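PDB 3TY1: hypothetical aldose 1-epimerase, which is of unknown function but belongs to the galactose mutarotase clan and probably binds carbohydrate, perhaps as an aldose 1-epimerase. Local coordinates for residues Phe170-Arg182 against Leu192-Tyr206. Numbering follows the deposited sequence.
Sequences FKKADLQTLTELR and LHDVLTNHADYPHDY. With SO4 (sulfate ion), chain H; SO4 (sulfate ion), chain I; SO4 (sulfate ion), chain J.
The H199 ring lies on the Q176 amide, planes 17° apart and offset, with Q176 CD 3.6 Å from H199 CD2; Q176 NE2 is tethered in turn to D174 OD1, which S168 also engages, and this bond, lying in the amide plane, restrains the rotation of the amide. H204 carries A173 CB over one face, a CH-pi contact, while the carbonyl oxygen of K172 sits near its edge; its ND1 donates in the ring plane to a lone pair of D205 O, fixing the ring's rotation. H193 presents CD2 to one face of the R182 guanidinium, 3.3 Å from R182 NE, and its NE2 meets O4 of a sulfate at the edge. E180 OE1 takes both NE and NH2 of R182 side-on in a salt bridge, NE at 2.7 Å, while E180 OE2 pairs with R162.

These groups decorate an antiparallel hairpin, strands 173-183 and 189-198, central in the large sheet of the supersandwich fold seen in galactose mutarotase relatives. Q176 and T197 form a hydrogen-bonded pair, as do L178 and V195. Beyond them D194 intervenes: with its CG anti to the carbonyl carbon (chi1 -56°), OD1 reaches E180 N at 3.0 Å, while OD2 binds R116 and Y210, tying the hairpin to the neighbouring mixed sheet. On the face bearing L175, T177 and L181, L181 CB packs on L192 CD2 at 3.8 Å, and L175 CD1 comes within 4.4 Å of Y206 CB.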
loop_
_atom_site.group_PDB
_atom_site.type_symbol
_atom_site.label_atom_id
_atom_site.label_comp_id
_atom_site.label_asym_id
_atom_site.label_seq_id
_atom_site.Cartn_x
_atom_site.Cartn_y
_atom_site.Cartn_z
ATOM N N PHE A 170 -17.786 1.254 -3.829
ATOM C CA PHE A 170 -19.079 0.541 -3.943
ATOM C C PHE A 170 -19.771 0.452 -2.580
ATOM O O PHE A 170 -19.133 0.194 -1.583
ATOM C CB PHE A 170 -18.875 -0.836 -4.563
ATOM C CG PHE A 170 -20.156 -1.635 -4.753
ATOM C CD1 PHE A 170 -21.165 -1.179 -5.596
ATOM C CD2 PHE A 170 -20.316 -2.871 -4.130
ATOM C CE1 PHE A 170 -22.298 -1.920 -5.792
ATOM C CE2 PHE A 170 -21.468 -3.620 -4.313
ATOM C CZ PHE A 170 -22.457 -3.144 -5.158
ATOM N N LYS A 171 -21.071 0.742 -2.554
ATOM C CA LYS A 171 -21.917 0.741 -1.351
ATOM C C LYS A 171 -21.681 1.897 -0.403
ATOM O O LYS A 171 -22.373 1.999 0.590
ATOM C CB LYS A 171 -21.802 -0.571 -0.553
ATOM C CG LYS A 171 -22.332 -1.803 -1.279
ATOM C CD LYS A 171 -23.799 -2.010 -0.996
ATOM C CE LYS A 171 -24.244 -3.374 -1.447
ATOM N NZ LYS A 171 -25.647 -3.600 -1.099
ATOM N N LYS A 172 -20.759 2.804 -0.687
ATOM C CA LYS A 172 -20.387 3.809 0.315
ATOM C C LYS A 172 -20.505 5.255 -0.159
ATOM O O LYS A 172 -21.163 6.085 0.487
ATOM C CB LYS A 172 -18.961 3.535 0.787
ATOM C CG LYS A 172 -18.783 2.232 1.593
ATOM C CD LYS A 172 -19.633 2.217 2.841
ATOM C CE LYS A 172 -19.253 1.101 3.791
ATOM N NZ LYS A 172 -20.198 1.139 4.935
ATOM N N ALA A 173 -19.883 5.544 -1.289
ATOM C CA ALA A 173 -19.796 6.925 -1.786
ATOM C C ALA A 173 -19.328 7.006 -3.234
ATOM O O ALA A 173 -18.710 6.078 -3.760
ATOM C CB ALA A 173 -18.847 7.710 -0.898
ATOM N N ASP A 174 -19.698 8.094 -3.900
ATOM C CA ASP A 174 -19.102 8.432 -5.192
ATOM C C ASP A 174 -18.986 9.946 -5.244
ATOM O O ASP A 174 -19.753 10.659 -5.920
ATOM C CB ASP A 174 -19.843 7.834 -6.411
ATOM C CG ASP A 174 -18.968 7.845 -7.696
ATOM O OD1 ASP A 174 -17.773 8.275 -7.623
ATOM O OD2 ASP A 174 -19.451 7.408 -8.775
ATOM N N LEU A 175 -18.050 10.435 -4.449
ATOM C CA LEU A 175 -17.716 11.835 -4.394
ATOM C C LEU A 175 -16.506 12.044 -5.286
ATOM O O LEU A 175 -15.541 11.260 -5.232
ATOM C CB LEU A 175 -17.405 12.240 -2.962
ATOM C CG LEU A 175 -18.543 12.308 -1.939
ATOM C CD1 LEU A 175 -17.909 12.729 -0.641
ATOM C CD2 LEU A 175 -19.673 13.263 -2.359
ATOM N N GLN A 176 -16.556 13.078 -6.124
ATOM C CA GLN A 176 -15.445 13.386 -7.010
ATOM C C GLN A 176 -15.253 14.900 -7.070
ATOM O O GLN A 176 -16.216 15.635 -7.221
ATOM C CB GLN A 176 -15.707 12.841 -8.420
ATOM C CG GLN A 176 -16.148 11.374 -8.484
ATOM C CD GLN A 176 -16.282 10.845 -9.912
ATOM O OE1 GLN A 176 -15.872 11.490 -10.865
ATOM N NE2 GLN A 176 -16.817 9.662 -10.048
ATOM N N THR A 177 -14.009 15.344 -7.001
ATOM C CA THR A 177 -13.682 16.760 -7.032
ATOM C C THR A 177 -12.850 17.104 -8.246
ATOM O O THR A 177 -11.770 16.546 -8.418
ATOM C CB THR A 177 -12.890 17.150 -5.781
ATOM O OG1 THR A 177 -13.674 16.804 -4.643
ATOM C CG2 THR A 177 -12.613 18.670 -5.787
ATOM N N LEU A 178 -13.380 17.974 -9.104
ATOM C CA LEU A 178 -12.619 18.488 -10.232
ATOM C C LEU A 178 -11.917 19.696 -9.676
ATOM O O LEU A 178 -12.521 20.767 -9.531
ATOM C CB LEU A 178 -13.489 18.827 -11.443
ATOM C CG LEU A 178 -12.748 19.319 -12.709
ATOM C CD1 LEU A 178 -11.680 18.320 -13.170
ATOM C CD2 LEU A 178 -13.755 19.615 -13.869
ATOM N N THR A 179 -10.638 19.520 -9.332
ATOM C CA THR A 179 -9.820 20.620 -8.826
ATOM C C THR A 179 -9.376 21.496 -9.994
ATOM O O THR A 179 -9.199 20.994 -11.123
ATOM C CB THR A 179 -8.574 20.160 -8.056
ATOM O OG1 THR A 179 -7.660 19.557 -8.962
ATOM C CG2 THR A 179 -8.891 19.188 -6.892
ATOM N N GLU A 180 -9.211 22.801 -9.748
ATOM C CA GLU A 180 -8.697 23.697 -10.798
ATOM C C GLU A 180 -7.916 24.842 -10.191
ATOM O O GLU A 180 -8.407 25.531 -9.283
ATOM C CB GLU A 180 -9.813 24.255 -11.709
ATOM C CG GLU A 180 -9.257 25.021 -12.919
ATOM C CD GLU A 180 -10.339 25.511 -13.909
ATOM O OE1 GLU A 180 -11.070 26.477 -13.612
ATOM O OE2 GLU A 180 -10.414 24.936 -15.003
ATOM N N LEU A 181 -6.691 25.001 -10.668
ATOM C CA LEU A 181 -5.843 26.148 -10.354
ATOM C C LEU A 181 -5.722 27.022 -11.604
ATOM O O LEU A 181 -5.539 26.501 -12.709
ATOM C CB LEU A 181 -4.513 25.683 -9.806
ATOM C CG LEU A 181 -3.454 26.744 -9.509
ATOM C CD1 LEU A 181 -2.532 26.262 -8.365
ATOM C CD2 LEU A 181 -2.656 27.093 -10.786
ATOM N N ARG A 182 -5.854 28.337 -11.425
ATOM C CA ARG A 182 -5.763 29.302 -12.521
ATOM C C ARG A 182 -4.663 30.302 -12.201
ATOM O O ARG A 182 -4.571 30.819 -11.078
ATOM C CB ARG A 182 -7.068 30.039 -12.701
ATOM C CG ARG A 182 -8.246 29.150 -12.868
ATOM C CD ARG A 182 -9.480 29.982 -13.277
ATOM N NE ARG A 182 -10.670 29.140 -13.270
ATOM C CZ ARG A 182 -11.904 29.569 -13.485
ATOM N NH1 ARG A 182 -12.144 30.857 -13.712
ATOM N NH2 ARG A 182 -12.904 28.699 -13.444
ATOM N N LEU A 192 -8.011 29.031 -6.971
ATOM C CA LEU A 192 -8.564 27.695 -7.037
ATOM C C LEU A 192 -10.060 27.844 -7.273
ATOM O O LEU A 192 -10.696 28.692 -6.654
ATOM C CB LEU A 192 -8.358 26.959 -5.705
ATOM C CG LEU A 192 -6.915 26.803 -5.243
ATOM C CD1 LEU A 192 -6.883 25.966 -3.927
ATOM C CD2 LEU A 192 -6.102 26.132 -6.355
ATOM N N HIS A 193 -10.602 26.981 -8.119
ATOM C CA HIS A 193 -12.013 26.876 -8.425
ATOM C C HIS A 193 -12.335 25.414 -8.500
ATOM O O HIS A 193 -12.446 24.848 -9.574
ATOM C CB HIS A 193 -12.329 27.602 -9.724
ATOM C CG HIS A 193 -12.086 29.068 -9.627
ATOM N ND1 HIS A 193 -12.939 29.916 -8.951
ATOM C CD2 HIS A 193 -11.044 29.828 -10.038
ATOM C CE1 HIS A 193 -12.452 31.144 -8.995
ATOM N NE2 HIS A 193 -11.314 31.121 -9.664
ATOM N N ASP A 194 -12.418 24.784 -7.333
ATOM C CA ASP A 194 -12.699 23.375 -7.241
ATOM C C ASP A 194 -14.210 23.165 -7.247
ATOM O O ASP A 194 -14.965 24.016 -6.741
ATOM C CB ASP A 194 -12.101 22.737 -5.952
ATOM C CG ASP A 194 -10.611 22.953 -5.802
ATOM O OD1 ASP A 194 -9.884 23.157 -6.823
ATOM O OD2 ASP A 194 -10.155 22.944 -4.628
ATOM N N VAL A 195 -14.641 22.024 -7.782
ATOM C CA VAL A 195 -16.043 21.635 -7.784
ATOM C C VAL A 195 -16.171 20.181 -7.296
ATOM O O VAL A 195 -15.706 19.259 -7.949
ATOM C CB VAL A 195 -16.715 21.761 -9.185
ATOM C CG1 VAL A 195 -18.221 21.412 -9.086
ATOM C CG2 VAL A 195 -16.517 23.165 -9.796
ATOM N N LEU A 196 -16.766 20.000 -6.126
ATOM C CA LEU A 196 -17.066 18.678 -5.579
ATOM C C LEU A 196 -18.434 18.290 -6.125
ATOM O O LEU A 196 -19.378 19.111 -6.059
ATOM C CB LEU A 196 -17.142 18.744 -4.059
ATOM C CG LEU A 196 -17.641 17.508 -3.300
ATOM C CD1 LEU A 196 -16.655 16.375 -3.397
ATOM C CD2 LEU A 196 -17.909 17.870 -1.875
ATOM N N THR A 197 -18.546 17.084 -6.664
ATOM C CA THR A 197 -19.827 16.566 -7.136
ATOM C C THR A 197 -20.128 15.209 -6.526
ATOM O O THR A 197 -19.264 14.324 -6.445
ATOM C CB THR A 197 -19.895 16.473 -8.668
ATOM O OG1 THR A 197 -19.644 17.763 -9.217
ATOM C CG2 THR A 197 -21.252 16.013 -9.152
ATOM N N ASN A 198 -21.375 15.058 -6.080
ATOM C CA ASN A 198 -21.854 13.780 -5.573
ATOM C C ASN A 198 -22.470 13.039 -6.751
ATOM O O ASN A 198 -23.557 13.385 -7.207
ATOM C CB ASN A 198 -22.869 13.974 -4.456
ATOM C CG ASN A 198 -23.438 12.675 -3.958
ATOM O OD1 ASN A 198 -22.958 11.607 -4.310
ATOM N ND2 ASN A 198 -24.430 12.755 -3.096
ATOM N N HIS A 199 -21.746 12.044 -7.262
ATOM C CA HIS A 199 -22.221 11.255 -8.410
ATOM C C HIS A 199 -23.139 10.113 -8.012
ATOM O O HIS A 199 -23.607 9.384 -8.879
ATOM C CB HIS A 199 -21.027 10.700 -9.207
ATOM C CG HIS A 199 -20.241 11.741 -9.942
ATOM N ND1 HIS A 199 -20.268 11.854 -11.314
ATOM C CD2 HIS A 199 -19.379 12.686 -9.506
ATOM C CE1 HIS A 199 -19.482 12.847 -11.691
ATOM N NE2 HIS A 199 -18.926 13.369 -10.614
ATOM N N ALA A 200 -23.402 9.947 -6.719
ATOM C CA ALA A 200 -24.239 8.856 -6.228
ATOM C C ALA A 200 -25.710 9.240 -6.322
ATOM O O ALA A 200 -26.043 10.388 -6.599
ATOM C CB ALA A 200 -23.866 8.529 -4.804
ATOM N N ASP A 201 -26.588 8.280 -6.063
ATOM C CA ASP A 201 -28.027 8.511 -6.053
ATOM C C ASP A 201 -28.582 8.832 -4.663
ATOM O O ASP A 201 -29.791 9.004 -4.524
ATOM C CB ASP A 201 -28.786 7.295 -6.662
ATOM C CG ASP A 201 -28.995 7.413 -8.162
ATOM O OD1 ASP A 201 -29.026 8.546 -8.667
ATOM O OD2 ASP A 201 -29.181 6.373 -8.837
ATOM N N TYR A 202 -27.711 8.918 -3.655
ATOM C CA TYR A 202 -28.108 9.184 -2.268
ATOM C C TYR A 202 -27.330 10.364 -1.736
ATOM O O TYR A 202 -26.185 10.581 -2.145
ATOM C CB TYR A 202 -27.844 7.958 -1.371
ATOM C CG TYR A 202 -28.623 6.752 -1.807
ATOM C CD1 TYR A 202 -29.908 6.503 -1.328
ATOM C CD2 TYR A 202 -28.104 5.887 -2.748
ATOM C CE1 TYR A 202 -30.648 5.390 -1.792
ATOM C CE2 TYR A 202 -28.810 4.782 -3.200
ATOM C CZ TYR A 202 -30.078 4.527 -2.720
ATOM O OH TYR A 202 -30.759 3.423 -3.194
ATOM N N PRO A 203 -27.935 11.139 -0.821
ATOM C CA PRO A 203 -27.167 12.226 -0.238
ATOM C C PRO A 203 -25.980 11.668 0.511
ATOM O O PRO A 203 -26.102 10.600 1.101
ATOM C CB PRO A 203 -28.146 12.859 0.759
ATOM C CG PRO A 203 -29.209 11.781 1.013
ATOM C CD PRO A 203 -29.323 11.105 -0.306
ATOM N N HIS A 204 -24.848 12.372 0.466
ATOM C CA HIS A 204 -23.676 11.963 1.205
ATOM C C HIS A 204 -23.072 13.138 1.961
ATOM O O HIS A 204 -23.078 14.294 1.488
ATOM C CB HIS A 204 -22.642 11.291 0.291
ATOM C CG HIS A 204 -21.698 10.422 1.042
ATOM N ND1 HIS A 204 -20.667 10.936 1.799
ATOM C CD2 HIS A 204 -21.664 9.083 1.217
ATOM C CE1 HIS A 204 -20.036 9.948 2.403
ATOM N NE2 HIS A 204 -20.625 8.812 2.074
ATOM N N ASP A 205 -22.572 12.841 3.153
ATOM C CA ASP A 205 -21.808 13.816 3.938
ATOM C C ASP A 205 -20.508 14.227 3.230
ATOM O O ASP A 205 -19.970 13.462 2.447
ATOM C CB ASP A 205 -21.401 13.231 5.307
ATOM C CG ASP A 205 -22.550 13.098 6.271
ATOM O OD1 ASP A 205 -23.688 13.561 5.999
ATOM O OD2 ASP A 205 -22.286 12.520 7.331
ATOM N N TYR A 206 -20.051 15.449 3.484
ATOM C CA TYR A 206 -18.726 15.861 3.059
ATOM C C TYR A 206 -18.208 16.879 4.045
ATOM O O TYR A 206 -18.991 17.508 4.759
ATOM C CB TYR A 206 -18.714 16.399 1.628
ATOM C CG TYR A 206 -19.297 17.798 1.434
ATOM C CD1 TYR A 206 -20.666 17.993 1.198
ATOM C CD2 TYR A 206 -18.477 18.908 1.483
ATOM C CE1 TYR A 206 -21.177 19.283 1.005
ATOM C CE2 TYR A 206 -18.968 20.177 1.300
ATOM C CZ TYR A 206 -20.300 20.369 1.061
ATOM O OH TYR A 206 -20.705 21.661 0.900
HETATM S S SO4 H . -10.370 34.125 -11.241
HETATM O O1 SO4 H . -9.421 35.241 -11.170
HETATM O O2 SO4 H . -11.695 34.561 -11.669
HETATM O O3 SO4 H . -9.874 33.155 -12.212
HETATM O O4 SO4 H . -10.511 33.518 -9.911
HETATM S S SO4 I . -14.768 31.219 -16.622
HETATM O O1 SO4 I . -13.957 32.342 -16.149
HETATM O O2 SO4 I . -16.129 31.690 -16.834
HETATM O O3 SO4 I . -14.254 30.752 -17.898
HETATM O O4 SO4 I . -14.865 30.168 -15.621
HETATM S S SO4 J . -19.830 5.185 6.111
HETATM O O1 SO4 J . -18.749 6.025 6.639
HETATM O O2 SO4 J . -21.066 5.457 6.854
HETATM O O3 SO4 J . -20.056 5.437 4.696
HETATM O O4 SO4 J . -19.490 3.767 6.228
HETATM O O HOH W 1 -21.639 9.823 -2.728
HETATM O O HOH W 2 -22.035 6.725 -8.841
HETATM O O HOH W 3 -13.440 22.720 -11.262
#